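Local coordinates for protein stn1 (Schizosaccharomyces pombe, PDB 3KF6) that is required for telomere maintenance, binding single-stranded telomeric DNA and pairing with Ten1 in an Rpa2-Rpa3-like complex, at residues A[18-30]-A[68-80]. Numbering follows the deposited sequence.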
ATOM      1  N   TRP A  18     -18.241   1.984  -7.383  1.00 52.53           N
ATOM      2  CA  TRP A  18     -17.217   2.390  -6.416  1.00 49.41           C
ATOM      3  C   TRP A  18     -15.789   2.079  -6.886  1.00 45.19           C
ATOM      4  O   TRP A  18     -14.819   2.247  -6.138  1.00 45.91           O
ATOM      5  CB  TRP A  18     -17.487   1.722  -5.056  1.00 52.25           C
ATOM      6  CG  TRP A  18     -16.768   0.414  -4.734  1.00 55.36           C
ATOM      7  CD1 TRP A  18     -15.803  -0.225  -5.474  1.00 56.55           C
ATOM      8  CD2 TRP A  18     -16.922  -0.367  -3.528  1.00 56.50           C
ATOM      9  NE1 TRP A  18     -15.349  -1.342  -4.801  1.00 56.87           N
ATOM     10  CE2 TRP A  18     -16.013  -1.451  -3.609  1.00 56.87           C
ATOM     11  CE3 TRP A  18     -17.733  -0.249  -2.389  1.00 56.75           C
ATOM     12  CZ2 TRP A  18     -15.897  -2.414  -2.586  1.00 57.31           C
ATOM     13  CZ3 TRP A  18     -17.612  -1.206  -1.377  1.00 57.34           C
ATOM     14  CH2 TRP A  18     -16.700  -2.271  -1.486  1.00 57.72           C
ATOM     15  N   ASN A  19     -15.673   1.621  -8.128  1.00 39.20           N
ATOM     16  CA  ASN A  19     -14.399   1.270  -8.751  1.00 30.04           C
ATOM     17  C   ASN A  19     -13.177   1.038  -7.853  1.00 24.64           C
ATOM     18  O   ASN A  19     -12.459   1.974  -7.514  1.00 19.25           O
ATOM     19  CB  ASN A  19     -14.032   2.324  -9.797  1.00 30.66           C
ATOM     20  CG  ASN A  19     -15.151   2.573 -10.793  1.00 32.22           C
ATOM     21  OD1 ASN A  19     -15.580   1.670 -11.504  1.00 32.05           O
ATOM     22  ND2 ASN A  19     -15.621   3.812 -10.849  1.00 31.15           N
ATOM     23  N   PRO A  20     -12.931  -0.223  -7.463  1.00 19.89           N
ATOM     24  CA  PRO A  20     -11.771  -0.530  -6.618  1.00 17.49           C
ATOM     25  C   PRO A  20     -10.555  -0.525  -7.555  1.00 16.98           C
ATOM     26  O   PRO A  20     -10.501  -1.288  -8.518  1.00 17.80           O
ATOM     27  CB  PRO A  20     -12.108  -1.914  -6.069  1.00 18.70           C
ATOM     28  CG  PRO A  20     -12.875  -2.544  -7.204  1.00 18.93           C
ATOM     29  CD  PRO A  20     -13.763  -1.422  -7.695  1.00 19.85           C
ATOM     30  N   MET A  21      -9.582   0.339  -7.280  1.00 16.74           N
ATOM     31  CA  MET A  21      -8.421   0.458  -8.158  1.00 15.89           C
ATOM     32  C   MET A  21      -7.064   0.486  -7.467  1.00 14.85           C
ATOM     33  O   MET A  21      -6.963   0.784  -6.277  1.00 15.08           O
ATOM     34  CB  MET A  21      -8.530   1.748  -8.978  1.00 17.73           C
ATOM     35  CG  MET A  21      -9.736   1.842  -9.893  1.00 16.28           C
ATOM     36  SD  MET A  21      -9.766   3.442 -10.768  1.00 18.95           S
ATOM     37  CE  MET A  21      -8.355   3.263 -11.852  1.00 18.93           C
ATOM     38  N   PHE A  22      -6.025   0.180  -8.239  1.00 13.61           N
ATOM     39  CA  PHE A  22      -4.653   0.257  -7.759  1.00 13.52           C
ATOM     40  C   PHE A  22      -4.239   1.696  -8.038  1.00 15.55           C
ATOM     41  O   PHE A  22      -4.662   2.286  -9.035  1.00 15.25           O
ATOM     42  CB  PHE A  22      -3.740  -0.699  -8.530  1.00 12.16           C
ATOM     43  CG  PHE A  22      -3.853  -2.124  -8.086  1.00 14.24           C
ATOM     44  CD1 PHE A  22      -4.251  -3.117  -8.976  1.00 16.59           C
ATOM     45  CD2 PHE A  22      -3.559  -2.478  -6.770  1.00 14.39           C
ATOM     46  CE1 PHE A  22      -4.353  -4.448  -8.561  1.00 17.02           C
ATOM     47  CE2 PHE A  22      -3.658  -3.808  -6.348  1.00 16.37           C
ATOM     48  CZ  PHE A  22      -4.056  -4.792  -7.247  1.00 18.28           C
ATOM     49  N   ILE A  23      -3.406   2.252  -7.171  1.00 14.03           N
ATOM     50  CA  ILE A  23      -2.975   3.632  -7.312  1.00 14.13           C
ATOM     51  C   ILE A  23      -2.268   3.938  -8.627  1.00 14.77           C
ATOM     52  O   ILE A  23      -2.480   5.001  -9.206  1.00 16.75           O
ATOM     53  CB  ILE A  23      -2.119   4.033  -6.088  1.00 13.49           C
ATOM     54  CG1 ILE A  23      -3.036   4.086  -4.860  1.00 14.32           C
ATOM     55  CG2 ILE A  23      -1.424   5.378  -6.318  1.00 14.15           C
ATOM     56  CD1 ILE A  23      -2.309   4.229  -3.530  1.00 16.00           C
ATOM     57  N   SER A  24      -1.449   3.012  -9.116  1.00 15.56           N
ATOM     58  CA  SER A  24      -0.758   3.247 -10.378  1.00 16.69           C
ATOM     59  C   SER A  24      -1.776   3.471 -11.503  1.00 16.61           C
ATOM     60  O   SER A  24      -1.533   4.259 -12.412  1.00 18.15           O
ATOM     61  CB  SER A  24       0.148   2.065 -10.721  1.00 17.48           C
ATOM     62  OG  SER A  24      -0.602   0.879 -10.874  1.00 19.31           O
ATOM     63  N   ASP A  25      -2.916   2.787 -11.435  1.00 16.93           N
ATOM     64  CA  ASP A  25      -3.943   2.943 -12.464  1.00 16.77           C
ATOM     65  C   ASP A  25      -4.709   4.247 -12.281  1.00 17.86           C
ATOM     66  O   ASP A  25      -5.180   4.849 -13.254  1.00 18.43           O
ATOM     67  CB  ASP A  25      -4.908   1.748 -12.455  1.00 16.29           C
ATOM     68  CG  ASP A  25      -4.250   0.474 -12.962  1.00 19.44           C
ATOM     69  OD1 ASP A  25      -3.489   0.563 -13.951  1.00 19.11           O
ATOM     70  OD2 ASP A  25      -4.495  -0.609 -12.387  1.00 18.96           O
ATOM     71  N   VAL A  26      -4.838   4.691 -11.035  1.00 18.68           N
ATOM     72  CA  VAL A  26      -5.524   5.952 -10.767  1.00 17.51           C
ATOM     73  C   VAL A  26      -4.743   7.061 -11.479  1.00 19.86           C
ATOM     74  O   VAL A  26      -5.334   7.946 -12.103  1.00 19.92           O
ATOM     75  CB  VAL A  26      -5.598   6.231  -9.243  1.00 16.91           C
ATOM     76  CG1 VAL A  26      -6.180   7.616  -8.982  1.00 19.06           C
ATOM     77  CG2 VAL A  26      -6.468   5.183  -8.575  1.00 17.98           C
ATOM     78  N   HIS A  27      -3.417   6.989 -11.408  1.00 19.54           N
ATOM     79  CA  HIS A  27      -2.555   7.982 -12.055  1.00 21.00           C
ATOM     80  C   HIS A  27      -2.580   7.888 -13.577  1.00 22.68           C
ATOM     81  O   HIS A  27      -1.989   8.723 -14.264  1.00 23.05           O
ATOM     82  CB  HIS A  27      -1.111   7.837 -11.559  1.00 19.81           C
ATOM     83  CG  HIS A  27      -0.873   8.431 -10.206  1.00 20.49           C
ATOM     84  ND1 HIS A  27      -0.763   9.791  -9.999  1.00 21.10           N
ATOM     85  CD2 HIS A  27      -0.740   7.853  -8.987  1.00 18.75           C
ATOM     86  CE1 HIS A  27      -0.574  10.024  -8.712  1.00 21.54           C
ATOM     87  NE2 HIS A  27      -0.556   8.865  -8.075  1.00 21.22           N
ATOM     88  N   LYS A  28      -3.267   6.878 -14.104  1.00 23.13           N
ATOM     89  CA  LYS A  28      -3.355   6.697 -15.550  1.00 25.56           C
ATOM     90  C   LYS A  28      -4.697   7.137 -16.122  1.00 26.35           C
ATOM     91  O   LYS A  28      -4.905   7.099 -17.337  1.00 27.28           O
ATOM     92  CB  LYS A  28      -3.090   5.234 -15.916  1.00 26.03           C
ATOM     93  CG  LYS A  28      -1.643   4.819 -15.725  1.00 28.57           C
ATOM     94  CD  LYS A  28      -1.437   3.354 -16.061  1.00 30.86           C
ATOM     95  CE  LYS A  28       0.003   2.936 -15.811  1.00 32.79           C
ATOM     96  NZ  LYS A  28       0.216   1.479 -16.037  1.00 36.11           N
ATOM     97  N   ILE A  29      -5.610   7.547 -15.250  1.00 25.24           N
ATOM     98  CA  ILE A  29      -6.920   8.005 -15.696  1.00 27.03           C
ATOM     99  C   ILE A  29      -6.721   9.284 -16.504  1.00 28.79           C
ATOM    100  O   ILE A  29      -5.956  10.163 -16.109  1.00 29.22           O
ATOM    101  CB  ILE A  29      -7.855   8.299 -14.504  1.00 25.51           C
ATOM    102  CG1 ILE A  29      -8.141   7.008 -13.731  1.00 24.43           C
ATOM    103  CG2 ILE A  29      -9.167   8.909 -15.003  1.00 26.15           C
ATOM    104  CD1 ILE A  29      -8.898   7.224 -12.433  1.00 22.99           C
ATOM    105  N   SER A  30      -7.405   9.378 -17.638  1.00 31.74           N
ATOM    106  CA  SER A  30      -7.291  10.550 -18.498  1.00 34.11           C
ATOM    107  C   SER A  30      -8.385  11.575 -18.221  1.00 36.52           C
ATOM    108  O   SER A  30      -9.550  11.225 -18.017  1.00 34.73           O
ATOM    109  CB  SER A  30      -7.342  10.129 -19.970  1.00 35.15           C
ATOM    110  OG  SER A  30      -8.539   9.430 -20.265  1.00 37.42           O
ATOM    111  N   LEU A  68      -3.165  12.423   3.558  1.00 19.24           N
ATOM    112  CA  LEU A  68      -2.498  11.163   3.843  1.00 18.76           C
ATOM    113  C   LEU A  68      -1.925  10.615   2.540  1.00 17.74           C
ATOM    114  O   LEU A  68      -2.646  10.476   1.553  1.00 18.74           O
ATOM    115  CB  LEU A  68      -3.490  10.139   4.410  1.00 19.65           C
ATOM    116  CG  LEU A  68      -4.076  10.348   5.806  1.00 22.52           C
ATOM    117  CD1 LEU A  68      -4.967   9.170   6.160  1.00 23.32           C
ATOM    118  CD2 LEU A  68      -2.958  10.485   6.815  1.00 25.78           C
ATOM    119  N   THR A  69      -0.629  10.320   2.528  1.00 16.10           N
ATOM    120  CA  THR A  69      -0.027   9.745   1.335  1.00 15.79           C
ATOM    121  C   THR A  69      -0.125   8.237   1.550  1.00 17.05           C
ATOM    122  O   THR A  69       0.354   7.718   2.563  1.00 17.28           O
ATOM    123  CB  THR A  69       1.448  10.156   1.175  1.00 17.13           C
ATOM    124  OG1 THR A  69       1.527  11.577   0.992  1.00 20.01           O
ATOM    125  CG2 THR A  69       2.057   9.475  -0.045  1.00 19.32           C
ATOM    126  N   VAL A  70      -0.751   7.544   0.603  1.00 13.55           N
ATOM    127  CA  VAL A  70      -0.960   6.101   0.714  1.00 13.89           C
ATOM    128  C   VAL A  70      -0.203   5.327  -0.356  1.00 13.62           C
ATOM    129  O   VAL A  70      -0.143   5.748  -1.511  1.00 13.15           O
ATOM    130  CB  VAL A  70      -2.469   5.780   0.612  1.00 14.42           C
ATOM    131  CG1 VAL A  70      -2.711   4.274   0.739  1.00 15.76           C
ATOM    132  CG2 VAL A  70      -3.226   6.536   1.710  1.00 15.53           C
ATOM    133  N   ASP A  71       0.366   4.190   0.042  1.00 12.82           N
ATOM    134  CA  ASP A  71       1.127   3.340  -0.867  1.00 13.27           C
ATOM    135  C   ASP A  71       0.506   1.949  -0.914  1.00 13.68           C
ATOM    136  O   ASP A  71       0.347   1.314   0.124  1.00 14.05           O
ATOM    137  CB  ASP A  71       2.576   3.230  -0.374  1.00 13.65           C
ATOM    138  CG  ASP A  71       3.459   2.420  -1.307  1.00 14.16           C
ATOM    139  OD1 ASP A  71       3.040   2.170  -2.453  1.00 14.89           O
ATOM    140  OD2 ASP A  71       4.584   2.047  -0.900  1.00 15.70           O
ATOM    141  N   ASP A  72       0.142   1.483  -2.104  1.00 13.09           N
ATOM    142  CA  ASP A  72      -0.409   0.135  -2.235  1.00 13.29           C
ATOM    143  C   ASP A  72       0.577  -0.778  -2.980  1.00 14.66           C
ATOM    144  O   ASP A  72       0.214  -1.864  -3.434  1.00 14.07           O
ATOM    145  CB  ASP A  72      -1.767   0.167  -2.950  1.00 14.04           C
ATOM    146  CG  ASP A  72      -1.665   0.632  -4.381  1.00 14.95           C
ATOM    147  OD1 ASP A  72      -0.554   1.013  -4.802  1.00 14.56           O
ATOM    148  OD2 ASP A  72      -2.704   0.622  -5.086  1.00 14.33           O
ATOM    149  N   CYS A  73       1.826  -0.318  -3.082  1.00 13.68           N
ATOM    150  CA  CYS A  73       2.915  -1.048  -3.738  1.00 14.43           C
ATOM    151  C   CYS A  73       2.732  -1.212  -5.237  1.00 14.66           C
ATOM    152  O   CYS A  73       3.411  -2.030  -5.858  1.00 15.40           O
ATOM    153  CB  CYS A  73       3.101  -2.434  -3.107  1.00 14.50           C
ATOM    154  SG  CYS A  73       3.466  -2.397  -1.336  1.00 16.57           S
ATOM    155  N   SER A  74       1.834  -0.433  -5.830  1.00 15.29           N
ATOM    156  CA  SER A  74       1.604  -0.550  -7.265  1.00 15.14           C
ATOM    157  C   SER A  74       2.593   0.244  -8.116  1.00 15.17           C
ATOM    158  O   SER A  74       2.491   0.245  -9.340  1.00 17.00           O
ATOM    159  CB  SER A  74       0.168  -0.127  -7.602  1.00 15.30           C
ATOM    160  OG  SER A  74      -0.027   1.249  -7.331  1.00 15.78           O
ATOM    161  N   GLY A  75       3.545   0.915  -7.472  1.00 16.08           N
ATOM    162  CA  GLY A  75       4.534   1.684  -8.211  1.00 16.59           C
ATOM    163  C   GLY A  75       4.381   3.185  -8.084  1.00 15.80           C
ATOM    164  O   GLY A  75       5.268   3.941  -8.497  1.00 17.24           O
ATOM    165  N   MET A  76       3.258   3.613  -7.513  1.00 14.58           N
ATOM    166  CA  MET A  76       2.964   5.027  -7.306  1.00 15.38           C
ATOM    167  C   MET A  76       2.222   5.188  -5.989  1.00 15.80           C
ATOM    168  O   MET A  76       1.564   4.252  -5.530  1.00 15.97           O
ATOM    169  CB  MET A  76       2.075   5.562  -8.437  1.00 18.95           C
ATOM    170  CG  MET A  76       2.753   5.617  -9.794  1.00 22.24           C
ATOM    171  SD  MET A  76       3.980   6.925  -9.844  1.00 27.01           S
ATOM    172  CE  MET A  76       2.952   8.308 -10.379  1.00 28.70           C
ATOM    173  N   VAL A  77       2.348   6.359  -5.371  1.00 15.21           N
ATOM    174  CA  VAL A  77       1.617   6.628  -4.133  1.00 14.70           C
ATOM    175  C   VAL A  77       0.533   7.645  -4.479  1.00 15.66           C
ATOM    176  O   VAL A  77       0.587   8.290  -5.528  1.00 16.19           O
ATOM    177  CB  VAL A  77       2.509   7.197  -3.001  1.00 15.58           C
ATOM    178  CG1 VAL A  77       3.604   6.198  -2.647  1.00 18.53           C
ATOM    179  CG2 VAL A  77       3.102   8.544  -3.416  1.00 16.94           C
ATOM    180  N   LEU A  78      -0.450   7.787  -3.601  1.00 14.46           N
ATOM    181  CA  LEU A  78      -1.545   8.710  -3.851  1.00 15.54           C
ATOM    182  C   LEU A  78      -1.818   9.625  -2.664  1.00 14.38           C
ATOM    183  O   LEU A  78      -1.875   9.175  -1.523  1.00 14.46           O
ATOM    184  CB  LEU A  78      -2.813   7.913  -4.175  1.00 18.04           C
ATOM    185  CG  LEU A  78      -4.074   8.703  -4.548  1.00 16.56           C
ATOM    186  CD1 LEU A  78      -3.861   9.412  -5.875  1.00 19.42           C
ATOM    187  CD2 LEU A  78      -5.265   7.753  -4.640  1.00 16.66           C
ATOM    188  N   ARG A  79      -1.987  10.915  -2.944  1.00 14.52           N
ATOM    189  CA  ARG A  79      -2.302  11.873  -1.898  1.00 16.17           C
ATOM    190  C   ARG A  79      -3.810  11.809  -1.690  1.00 15.22           C
ATOM    191  O   ARG A  79      -4.579  11.973  -2.639  1.00 18.05           O
ATOM    192  CB  ARG A  79      -1.890  13.286  -2.321  1.00 19.93           C
ATOM    193  CG  ARG A  79      -0.441  13.638  -2.021  1.00 25.35           C
ATOM    194  CD  ARG A  79      -0.116  15.029  -2.570  1.00 32.96           C
ATOM    195  NE  ARG A  79       1.112  15.595  -2.016  1.00 40.39           N
ATOM    196  CZ  ARG A  79       1.211  16.149  -0.810  1.00 43.27           C
ATOM    197  NH1 ARG A  79       0.153  16.220  -0.012  1.00 44.41           N
ATOM    198  NH2 ARG A  79       2.372  16.646  -0.403  1.00 45.41           N
ATOM    199  N   VAL A  80      -4.222  11.547  -0.453  1.00 14.93           N
ATOM    200  CA  VAL A  80      -5.636  11.455  -0.097  1.00 16.33           C
ATOM    201  C   VAL A  80      -5.973  12.672   0.756  1.00 16.85           C
ATOM    202  O   VAL A  80      -5.437  12.846   1.850  1.00 16.58           O
ATOM    203  CB  VAL A  80      -5.917  10.158   0.696  1.00 16.08           C
ATOM    204  CG1 VAL A  80      -7.387  10.092   1.114  1.00 18.72           C
ATOM    205  CG2 VAL A  80      -5.554   8.958  -0.160  1.00 17.48           C
TER
HETATM  206  O   HOH W   1      -5.362   0.534  -4.021  1.00 14.66           O
HETATM  207  O   HOH W   2       1.836  -1.484 -11.285  1.00 43.17           O
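I23 and S24, at the start of the short helix 23-26, present their backbone N-H groups to D72 and S74 in the loop joining two antiparallel strands, 65-71 and 77-83, of the OB fold in this N-terminal part of Stn1. I23 N gives a nearly straight bond (171°) to D72 OD2, 2.7 Å away on the syn side of the carboxylate. S24 N reaches S74 OG at 2.9 Å, a more bent bond. The two acceptors are tied together: S74 OG donates to the syn lone pair of D72 OD1 (2.6 Å), while S74 N meets the same oxygen from above the carboxylate plane, closing an Asx turn. D72 OD2 also lies at the edge of the F22 ring, 3.6 Å from CD2. With an alanine at D72, I23 N would probably lose its acceptor, and S74 OG and S74 N the oxygen that ties the turn together. D72 O accepts a hydrogen bond from R101 of the neighbouring Ten1 chain.

I23 carries most of the apolar packing, with V26 CG1 adding a touch on L78 CD1. With CG2 anti to the backbone N, this I23 methyl packs against L78 CB at 3.6 Å, and I23 CD1 touches V70 CG1 at 4.3 Å.

H27 completes the contact. M76, bent at chi2 and chi3, brings CE over one face of the imidazole, a CH-pi contact 3.9 Å from the ring centroid, while H27 NE2 donates to V77 O at 2.9 Å, that oxygen lying 17° out of the ring plane.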